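Long-range contacts in mediator of RNA polymerase II transcription subunit 18 (Schizosaccharomyces pombe, PDB 3C0T), which forms part of the Mediator complex, the coactivator that conveys signals from gene-specific regulators to RNA polymerase II at nearly all of its genes: residues 4-8 with 201-207; 19-23 with 128-132; 90-96 with 186-190. One frame throughout, in Å; residues are numbered along the deposited sequence.

Contact 1: 4-8 with 201-207; sequences LYLLG and DLKNVRL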
loop_
_atom_site.group_PDB
_atom_site.type_symbol
_atom_site.label_atom_id
_atom_site.label_comp_id
_atom_site.label_asym_id
_atom_site.label_seq_id
_atom_site.Cartn_x
_atom_site.Cartn_y
_atom_site.Cartn_z
ATOM N N LEU A 4 -3.044 -11.234 -4.920
ATOM C CA LEU A 4 -3.318 -12.178 -3.837
ATOM C C LEU A 4 -2.466 -11.645 -2.678
ATOM O O LEU A 4 -1.299 -11.292 -2.874
ATOM C CB LEU A 4 -2.908 -13.603 -4.231
ATOM C CG LEU A 4 -3.696 -14.194 -5.411
ATOM C CD1 LEU A 4 -3.146 -13.634 -6.729
ATOM C CD2 LEU A 4 -3.583 -15.723 -5.406
ATOM N N TYR A 5 -3.031 -11.584 -1.475
ATOM C CA TYR A 5 -2.276 -11.003 -0.377
ATOM C C TYR A 5 -2.640 -11.484 1.016
ATOM O O TYR A 5 -3.619 -12.191 1.215
ATOM C CB TYR A 5 -2.473 -9.489 -0.415
ATOM C CG TYR A 5 -3.906 -9.114 -0.108
ATOM C CD1 TYR A 5 -4.315 -8.874 1.206
ATOM C CD2 TYR A 5 -4.871 -9.079 -1.119
ATOM C CE1 TYR A 5 -5.650 -8.615 1.510
ATOM C CE2 TYR A 5 -6.216 -8.818 -0.829
ATOM C CZ TYR A 5 -6.597 -8.592 0.488
ATOM O OH TYR A 5 -7.919 -8.368 0.798
ATOM N N LEU A 6 -1.836 -11.045 1.978
ATOM C CA LEU A 6 -2.031 -11.344 3.391
ATOM C C LEU A 6 -1.626 -10.076 4.114
ATOM O O LEU A 6 -0.707 -9.377 3.679
ATOM C CB LEU A 6 -1.145 -12.506 3.841
ATOM C CG LEU A 6 -1.554 -13.883 3.316
ATOM C CD1 LEU A 6 -0.542 -14.926 3.767
ATOM C CD2 LEU A 6 -2.952 -14.227 3.830
ATOM N N LEU A 7 -2.318 -9.767 5.201
ATOM C CA LEU A 7 -2.019 -8.569 5.964
ATOM C C LEU A 7 -1.757 -8.881 7.432
ATOM O O LEU A 7 -2.307 -9.831 7.991
ATOM C CB LEU A 7 -3.170 -7.568 5.847
ATOM C CG LEU A 7 -3.239 -6.690 4.594
ATOM C CD1 LEU A 7 -4.535 -5.914 4.604
ATOM C CD2 LEU A 7 -2.064 -5.727 4.560
ATOM N N GLY A 8 -0.898 -8.070 8.040
ATOM C CA GLY A 8 -0.551 -8.237 9.437
ATOM C C GLY A 8 -0.153 -6.893 10.019
ATOM O O GLY A 8 0.123 -5.940 9.280
ATOM N N ASP A 201 1.403 -12.541 12.712
ATOM C CA ASP A 201 0.237 -13.249 12.224
ATOM C C ASP A 201 -0.290 -12.594 10.956
ATOM O O ASP A 201 -0.658 -11.418 10.951
ATOM C CB ASP A 201 -0.859 -13.287 13.292
ATOM C CG ASP A 201 -2.095 -14.048 12.831
ATOM O OD1 ASP A 201 -1.966 -15.217 12.396
ATOM O OD2 ASP A 201 -3.204 -13.474 12.904
ATOM N N LEU A 202 -0.318 -13.370 9.879
ATOM C CA LEU A 202 -0.794 -12.880 8.598
ATOM C C LEU A 202 -2.135 -13.505 8.234
ATOM O O LEU A 202 -2.312 -14.726 8.314
ATOM C CB LEU A 202 0.231 -13.186 7.507
ATOM C CG LEU A 202 1.598 -12.507 7.625
ATOM C CD1 LEU A 202 2.520 -13.039 6.532
ATOM C CD2 LEU A 202 1.443 -10.992 7.511
ATOM N N LYS A 203 -3.083 -12.662 7.842
ATOM C CA LYS A 203 -4.394 -13.145 7.450
ATOM C C LYS A 203 -5.079 -12.265 6.423
ATOM O O LYS A 203 -4.640 -11.154 6.130
ATOM C CB LYS A 203 -5.303 -13.317 8.673
ATOM C CG LYS A 203 -4.931 -12.498 9.897
ATOM C CD LYS A 203 -5.256 -11.025 9.746
ATOM C CE LYS A 203 -4.845 -10.267 11.010
ATOM N NZ LYS A 203 -5.088 -8.796 10.937
ATOM N N ASN A 204 -6.159 -12.800 5.865
ATOM C CA ASN A 204 -6.951 -12.100 4.875
ATOM C C ASN A 204 -7.704 -10.987 5.593
ATOM O O ASN A 204 -8.413 -11.235 6.560
ATOM C CB ASN A 204 -7.937 -13.078 4.226
ATOM C CG ASN A 204 -8.780 -12.433 3.131
ATOM O OD1 ASN A 204 -8.794 -11.207 2.968
ATOM N ND2 ASN A 204 -9.502 -13.264 2.381
ATOM N N VAL A 205 -7.522 -9.757 5.135
ATOM C CA VAL A 205 -8.205 -8.608 5.713
ATOM C C VAL A 205 -8.869 -7.915 4.534
ATOM O O VAL A 205 -8.268 -7.796 3.463
ATOM C CB VAL A 205 -7.211 -7.645 6.403
ATOM C CG1 VAL A 205 -7.941 -6.429 6.936
ATOM C CG2 VAL A 205 -6.512 -8.359 7.542
ATOM N N ARG A 206 -10.108 -7.467 4.716
ATOM C CA ARG A 206 -10.820 -6.829 3.621
ATOM C C ARG A 206 -10.173 -5.532 3.142
ATOM O O ARG A 206 -9.747 -4.703 3.943
ATOM C CB ARG A 206 -12.278 -6.566 4.007
ATOM C CG ARG A 206 -13.151 -6.270 2.796
ATOM C CD ARG A 206 -14.628 -6.493 3.078
ATOM N NE ARG A 206 -15.325 -7.029 1.907
ATOM C CZ ARG A 206 -15.186 -8.274 1.453
ATOM N NH1 ARG A 206 -15.859 -8.670 0.378
ATOM N NH2 ARG A 206 -14.387 -9.131 2.081
ATOM N N LEU A 207 -10.109 -5.375 1.822
ATOM C CA LEU A 207 -9.525 -4.189 1.198
ATOM C C LEU A 207 -10.455 -3.593 0.137
ATOM O O LEU A 207 -11.424 -4.281 -0.262
ATOM C CB LEU A 207 -8.175 -4.545 0.560
ATOM C CG LEU A 207 -6.987 -4.744 1.505
ATOM C CD1 LEU A 207 -5.772 -5.205 0.717
ATOM C CD2 LEU A 207 -6.687 -3.436 2.223
ATOM O OXT LEU A 207 -10.200 -2.446 -0.295
#
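Leu7 and Lys203 form a single antiparallel beta bridge, a hydrogen-bonded pair, between strand 2-10 of the antiparallel sheet and the C-terminal tail. Leu7 N gives a hydrogen bond to Lys203 O (2.9 Å, 168° at the hydrogen). Lys203 N returns one to Leu7 O (2.9 Å). Both bonds are nearly straight. Two residues earlier, the backbone of Tyr5 pairs with Gly95 on the same edge of the strand. The tail therefore takes over that edge where the pairing with segment 90-96 ends. The opposite edge belongs to strand 165-173.

The Leu7 side chain can be followed outward. Its CB lies against Val205 CG2 (3.8 Å). CG then sits anti to the carbonyl carbon, chi1 -81°, and this places CD1 against Val205 and Leu207. CD1 touches Val205 CB (3.7 Å) and also meets Leu207 CD2 (4.1 Å). Leu7 and Val205 cross at about a right angle, whereas Leu7 and Leu207 meet tip to tip. A chain of another protein packs on Leu7, Val205 and Leu207, and a basic side chain of that other protein pairs with the terminal carboxylate of Leu207. Strand and tail together thus form part of the surface met by that chain.

Beside the bridge, Leu6 CB packs on Leu202 CB (4.0 Å). This pair extends toward helix 179-196, where Leu6 also touches Lys193.

Tyr5 meets the last residues of the tail, where Ser86 also bonds to the backbone of Leu207. Leu207 CD1 stands over one face of the Tyr5 ring, 3.7 Å from the centroid, in a CH-pi contact offset toward the rim. The phenol oxygen continues past this methyl and gives a short hydrogen bond, Tyr5 OH to Val205 O at 2.7 Å, with the acceptor at the ring edge and in the ring plane.

Contact 2: 19-23 with 128-132; sequences VNSLS and GLEYF
This is a helix-on-sheet contact: helix 15-25 packs on strand 118-133 through Val19, Leu22 and Ser23 against Leu129 and Tyr131. The axes of segments 19-23 and 128-132 come within 10.2 Å, with directions 27° from parallel. Tyr131 carries most of the contact. Its CB is directed to the helix, and with CG anti to the carbonyl carbon (chi1 -68°) the ring carries on to the helix, its OH beside Ser23. Leu22 CB sits over one ring face, 3.9 Å from the Tyr131 centroid, as a CH-pi contact off the ring centre. Ser23 comes in at the ring edge, in plane. Its OG is hydrogen-bonded to Tyr131 OH at 2.8 Å, which fixes the end of the ring on the helix surface. Val19 CG1 lies 3.4 Å from the same Tyr131 OH and also meets Leu129 CD1 at 3.9 Å, the two side chains nearly perpendicular. Replacing Tyr131 by an alanine would probably leave Ser23 OG without this partner and open a gap beneath Leu22. Pro29 of strand 27-41 and Val138 of strand 136-146 also touch the tyrosine. The helix lies nearly along a strand on the face of a curled antiparallel sheet, consistent with the CYTH clan of the Med18 family.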
loop_
_atom_site.group_PDB
_atom_site.type_symbol
_atom_site.label_atom_id
_atom_site.label_comp_id
_atom_site.label_asym_id
_atom_site.label_seq_id
_atom_site.Cartn_x
_atom_site.Cartn_y
_atom_site.Cartn_z
ATOM N N VAL A 19 12.038 -6.615 11.858
ATOM C CA VAL A 19 12.825 -6.288 10.685
ATOM C C VAL A 19 14.052 -7.186 10.632
ATOM O O VAL A 19 14.382 -7.720 9.573
ATOM C CB VAL A 19 13.246 -4.800 10.689
ATOM C CG1 VAL A 19 14.262 -4.529 9.586
ATOM C CG2 VAL A 19 12.011 -3.937 10.464
ATOM N N ASN A 20 14.733 -7.368 11.762
ATOM C CA ASN A 20 15.906 -8.242 11.759
ATOM C C ASN A 20 15.496 -9.673 11.383
ATOM O O ASN A 20 16.224 -10.358 10.664
ATOM C CB ASN A 20 16.602 -8.237 13.123
ATOM C CG ASN A 20 17.369 -6.944 13.386
ATOM O OD1 ASN A 20 17.978 -6.365 12.474
ATOM N ND2 ASN A 20 17.361 -6.497 14.642
ATOM N N SER A 21 14.334 -10.120 11.864
ATOM C CA SER A 21 13.854 -11.463 11.530
ATOM C C SER A 21 13.599 -11.546 10.024
ATOM O O SER A 21 13.916 -12.553 9.389
ATOM C CB SER A 21 12.556 -11.787 12.273
ATOM O OG SER A 21 12.778 -11.960 13.658
ATOM N N LEU A 22 13.028 -10.481 9.460
ATOM C CA LEU A 22 12.741 -10.441 8.038
ATOM C C LEU A 22 14.036 -10.448 7.233
ATOM O O LEU A 22 14.094 -11.035 6.142
ATOM C CB LEU A 22 11.916 -9.198 7.691
ATOM C CG LEU A 22 10.471 -9.113 8.202
ATOM C CD1 LEU A 22 9.921 -7.707 7.942
ATOM C CD2 LEU A 22 9.603 -10.158 7.507
ATOM N N SER A 23 15.074 -9.803 7.763
ATOM C CA SER A 23 16.365 -9.747 7.073
ATOM C C SER A 23 17.096 -11.070 7.183
ATOM O O SER A 23 17.931 -11.404 6.345
ATOM C CB SER A 23 17.254 -8.638 7.649
ATOM O OG SER A 23 16.839 -7.361 7.200
ATOM N N GLY A 128 8.552 2.699 4.337
ATOM C CA GLY A 128 8.745 1.319 4.731
ATOM C C GLY A 128 9.871 0.589 4.033
ATOM O O GLY A 128 10.691 1.193 3.329
ATOM N N LEU A 129 9.894 -0.726 4.240
ATOM C CA LEU A 129 10.898 -1.603 3.660
ATOM C C LEU A 129 10.211 -2.687 2.847
ATOM O O LEU A 129 9.086 -3.095 3.148
ATOM C CB LEU A 129 11.739 -2.256 4.767
ATOM C CG LEU A 129 12.712 -1.336 5.509
ATOM C CD1 LEU A 129 13.292 -2.046 6.737
ATOM C CD2 LEU A 129 13.814 -0.914 4.550
ATOM N N GLU A 130 10.891 -3.157 1.814
ATOM C CA GLU A 130 10.321 -4.191 0.980
ATOM C C GLU A 130 11.298 -5.348 0.834
ATOM O O GLU A 130 12.484 -5.147 0.563
ATOM C CB GLU A 130 9.967 -3.623 -0.389
ATOM C CG GLU A 130 8.776 -4.296 -1.017
ATOM C CD GLU A 130 8.267 -3.569 -2.250
ATOM O OE1 GLU A 130 9.018 -3.507 -3.248
ATOM O OE2 GLU A 130 7.114 -3.064 -2.217
ATOM N N TYR A 131 10.788 -6.556 1.050
ATOM C CA TYR A 131 11.576 -7.770 0.932
ATOM C C TYR A 131 10.957 -8.646 -0.158
ATOM O O TYR A 131 9.888 -8.326 -0.676
ATOM C CB TYR A 131 11.581 -8.539 2.250
ATOM C CG TYR A 131 12.324 -7.868 3.380
ATOM C CD1 TYR A 131 11.716 -6.880 4.160
ATOM C CD2 TYR A 131 13.628 -8.252 3.699
ATOM C CE1 TYR A 131 12.392 -6.298 5.238
ATOM C CE2 TYR A 131 14.310 -7.676 4.770
ATOM C CZ TYR A 131 13.684 -6.706 5.534
ATOM O OH TYR A 131 14.348 -6.177 6.615
ATOM N N PHE A 132 11.632 -9.744 -0.505
ATOM C CA PHE A 132 11.143 -10.658 -1.539
ATOM C C PHE A 132 11.523 -12.091 -1.190
ATOM O O PHE A 132 12.575 -12.336 -0.599
ATOM C CB PHE A 132 11.751 -10.324 -2.912
ATOM C CG PHE A 132 11.950 -8.852 -3.152
ATOM C CD1 PHE A 132 13.047 -8.184 -2.598
ATOM C CD2 PHE A 132 11.009 -8.113 -3.878
ATOM C CE1 PHE A 132 13.201 -6.785 -2.757
ATOM C CE2 PHE A 132 11.151 -6.716 -4.046
ATOM C CZ PHE A 132 12.247 -6.054 -3.482
#

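Contact 3: 90-96 with 186-190; sequences REDKCGI and EANLT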
loop_
_atom_site.group_PDB
_atom_site.type_symbol
_atom_site.label_atom_id
_atom_site.label_comp_id
_atom_site.label_asym_id
_atom_site.label_seq_id
_atom_site.Cartn_x
_atom_site.Cartn_y
_atom_site.Cartn_z
ATOM N N ARG A 90 -13.716 -15.556 1.406
ATOM C CA ARG A 90 -12.372 -16.108 1.277
ATOM C C ARG A 90 -11.677 -16.082 2.626
ATOM O O ARG A 90 -10.451 -16.142 2.715
ATOM C CB ARG A 90 -11.546 -15.319 0.259
ATOM C CG ARG A 90 -11.809 -15.702 -1.177
ATOM C CD ARG A 90 -10.739 -15.132 -2.081
ATOM N NE ARG A 90 -9.427 -15.723 -1.826
ATOM C CZ ARG A 90 -9.043 -16.920 -2.254
ATOM N NH1 ARG A 90 -9.871 -17.669 -2.971
ATOM N NH2 ARG A 90 -7.827 -17.371 -1.969
ATOM N N GLU A 91 -12.475 -15.983 3.680
ATOM C CA GLU A 91 -11.949 -15.965 5.033
ATOM C C GLU A 91 -11.159 -17.261 5.232
ATOM O O GLU A 91 -11.491 -18.293 4.639
ATOM C CB GLU A 91 -13.108 -15.881 6.027
ATOM C CG GLU A 91 -12.721 -15.363 7.396
ATOM C CD GLU A 91 -12.133 -13.965 7.335
ATOM O OE1 GLU A 91 -11.039 -13.807 6.747
ATOM O OE2 GLU A 91 -12.764 -13.027 7.871
ATOM N N ASP A 92 -10.115 -17.208 6.055
ATOM C CA ASP A 92 -9.280 -18.384 6.314
ATOM C C ASP A 92 -8.487 -18.799 5.073
ATOM O O ASP A 92 -7.908 -19.886 5.009
ATOM C CB ASP A 92 -10.144 -19.552 6.809
ATOM C CG ASP A 92 -10.694 -19.318 8.213
ATOM O OD1 ASP A 92 -11.486 -20.163 8.686
ATOM O OD2 ASP A 92 -10.334 -18.296 8.845
ATOM N N LYS A 93 -8.461 -17.906 4.093
ATOM C CA LYS A 93 -7.740 -18.125 2.851
ATOM C C LYS A 93 -7.075 -16.777 2.561
ATOM O O LYS A 93 -7.414 -15.780 3.200
ATOM C CB LYS A 93 -8.736 -18.506 1.754
ATOM C CG LYS A 93 -8.212 -19.511 0.750
ATOM C CD LYS A 93 -9.352 -20.292 0.106
ATOM C CE LYS A 93 -8.850 -21.185 -1.031
ATOM N NZ LYS A 93 -7.750 -22.115 -0.620
ATOM N N CYS A 94 -6.120 -16.732 1.636
ATOM C CA CYS A 94 -5.467 -15.459 1.322
ATOM C C CYS A 94 -6.465 -14.538 0.618
ATOM O O CYS A 94 -7.397 -15.004 -0.032
ATOM C CB CYS A 94 -4.257 -15.678 0.414
ATOM S SG CYS A 94 -4.683 -15.899 -1.327
ATOM N N GLY A 95 -6.277 -13.230 0.745
ATOM C CA GLY A 95 -7.191 -12.310 0.102
ATOM C C GLY A 95 -6.899 -12.142 -1.377
ATOM O O GLY A 95 -5.779 -12.385 -1.828
ATOM N N ILE A 96 -7.911 -11.738 -2.135
ATOM C CA ILE A 96 -7.764 -11.500 -3.567
ATOM C C ILE A 96 -8.541 -10.244 -3.950
ATOM O O ILE A 96 -9.691 -10.065 -3.536
ATOM C CB ILE A 96 -8.320 -12.664 -4.428
ATOM C CG1 ILE A 96 -7.602 -13.969 -4.098
ATOM C CG2 ILE A 96 -8.111 -12.354 -5.911
ATOM C CD1 ILE A 96 -8.067 -15.136 -4.953
ATOM N N GLU A 186 -1.082 -18.629 -4.580
ATOM C CA GLU A 186 -1.600 -18.899 -3.240
ATOM C C GLU A 186 -0.633 -19.813 -2.497
ATOM O O GLU A 186 -0.420 -19.661 -1.294
ATOM C CB GLU A 186 -2.973 -19.571 -3.292
ATOM C CG GLU A 186 -4.000 -18.824 -4.106
ATOM C CD GLU A 186 -5.410 -19.300 -3.831
ATOM O OE1 GLU A 186 -6.242 -19.243 -4.767
ATOM O OE2 GLU A 186 -5.692 -19.716 -2.680
ATOM N N ALA A 187 -0.057 -20.765 -3.225
ATOM C CA ALA A 187 0.897 -21.694 -2.641
ATOM C C ALA A 187 2.112 -20.901 -2.160
ATOM O O ALA A 187 2.665 -21.181 -1.096
ATOM C CB ALA A 187 1.313 -22.740 -3.672
ATOM N N ASN A 188 2.528 -19.905 -2.937
ATOM C CA ASN A 188 3.674 -19.093 -2.533
ATOM C C ASN A 188 3.351 -18.258 -1.290
ATOM O O ASN A 188 4.191 -18.107 -0.404
ATOM C CB ASN A 188 4.132 -18.187 -3.677
ATOM C CG ASN A 188 4.958 -18.935 -4.708
ATOM O OD1 ASN A 188 5.727 -19.841 -4.366
ATOM N ND2 ASN A 188 4.823 -18.551 -5.974
ATOM N N LEU A 189 2.138 -17.724 -1.224
ATOM C CA LEU A 189 1.737 -16.941 -0.067
ATOM C C LEU A 189 1.751 -17.838 1.165
ATOM O O LEU A 189 2.202 -17.426 2.240
ATOM C CB LEU A 189 0.336 -16.344 -0.264
ATOM C CG LEU A 189 0.276 -15.108 -1.169
ATOM C CD1 LEU A 189 -1.144 -14.588 -1.240
ATOM C CD2 LEU A 189 1.194 -14.027 -0.621
ATOM N N THR A 190 1.277 -19.071 1.006
ATOM C CA THR A 190 1.245 -20.011 2.121
ATOM C C THR A 190 2.647 -20.293 2.659
ATOM O O THR A 190 2.841 -20.401 3.864
ATOM C CB THR A 190 0.565 -21.333 1.711
ATOM O OG1 THR A 190 -0.846 -21.119 1.614
ATOM C CG2 THR A 190 0.829 -22.428 2.731
HETATM O O HOH W 1 -5.014 -18.818 0.084
#
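Arg90 and Glu186 meet in a salt bridge, part of a small network with Lys93. Arg90 NH2 gives Glu186 OE2 a weak hydrogen bond of 3.3 Å. The carboxylate oxygen lies at the guanidinium edge, but the two planes are nearly perpendicular, 86° apart, so this is not a flat, two-pronged pairing. Lys93 NZ forms a longer salt bridge to the same Glu186 OE2, at 3.8 Å. A water donates to OE2 and accepts from Cys94 N. The two basic groups are likely to favour the ionised form of Glu186. Cys94 CB packs on Leu189 CD1 at 3.7 Å.

In the second shell, the arginine chain bends at chi3 (66°), turning the guanidinium edge back to Cys94 O. Arg90 NE (2.8 Å) and Arg90 NH2 (3.1 Å) both bond to Cys94 O, a side-on grip that fixes the guanidinium's rotation. Ile96 CD1 lies over the centre of one guanidinium face. Arg90 and Lys93 begin and end a type II beta turn, and reach OE2 from directions roughly at right angles.

Farther out, Leu4 of strand 2-10 touches Glu186 and Leu189, and Leu6 touches Cys94. The loop leading into strand 95-104 thus packs against helix 179-196 beside strand 2-10.

How the contacts relate
Contacts 1 and 3 are close neighbours, with centres 8 Å apart. Strands 2-10 and 95-104 pair in one sheet, and Asn204 of the tail reaches the backbone of the 90-93 turn. Contact 2 stands apart: its centre is 17 Å from that of contact 1 and 21 Å from that of contact 3. It reaches the same antiparallel sheet through strand 118-133. Along the chain the order is 4-8, 19-23, 90-96, 128-132, 186-190, 201-207. Contact 1 therefore spans the other two, whose segments alternate. Together they place the C-terminal tail and helices 15-25 and 179-196 against one sheet, of which N-terminal strand 2-10 is a member.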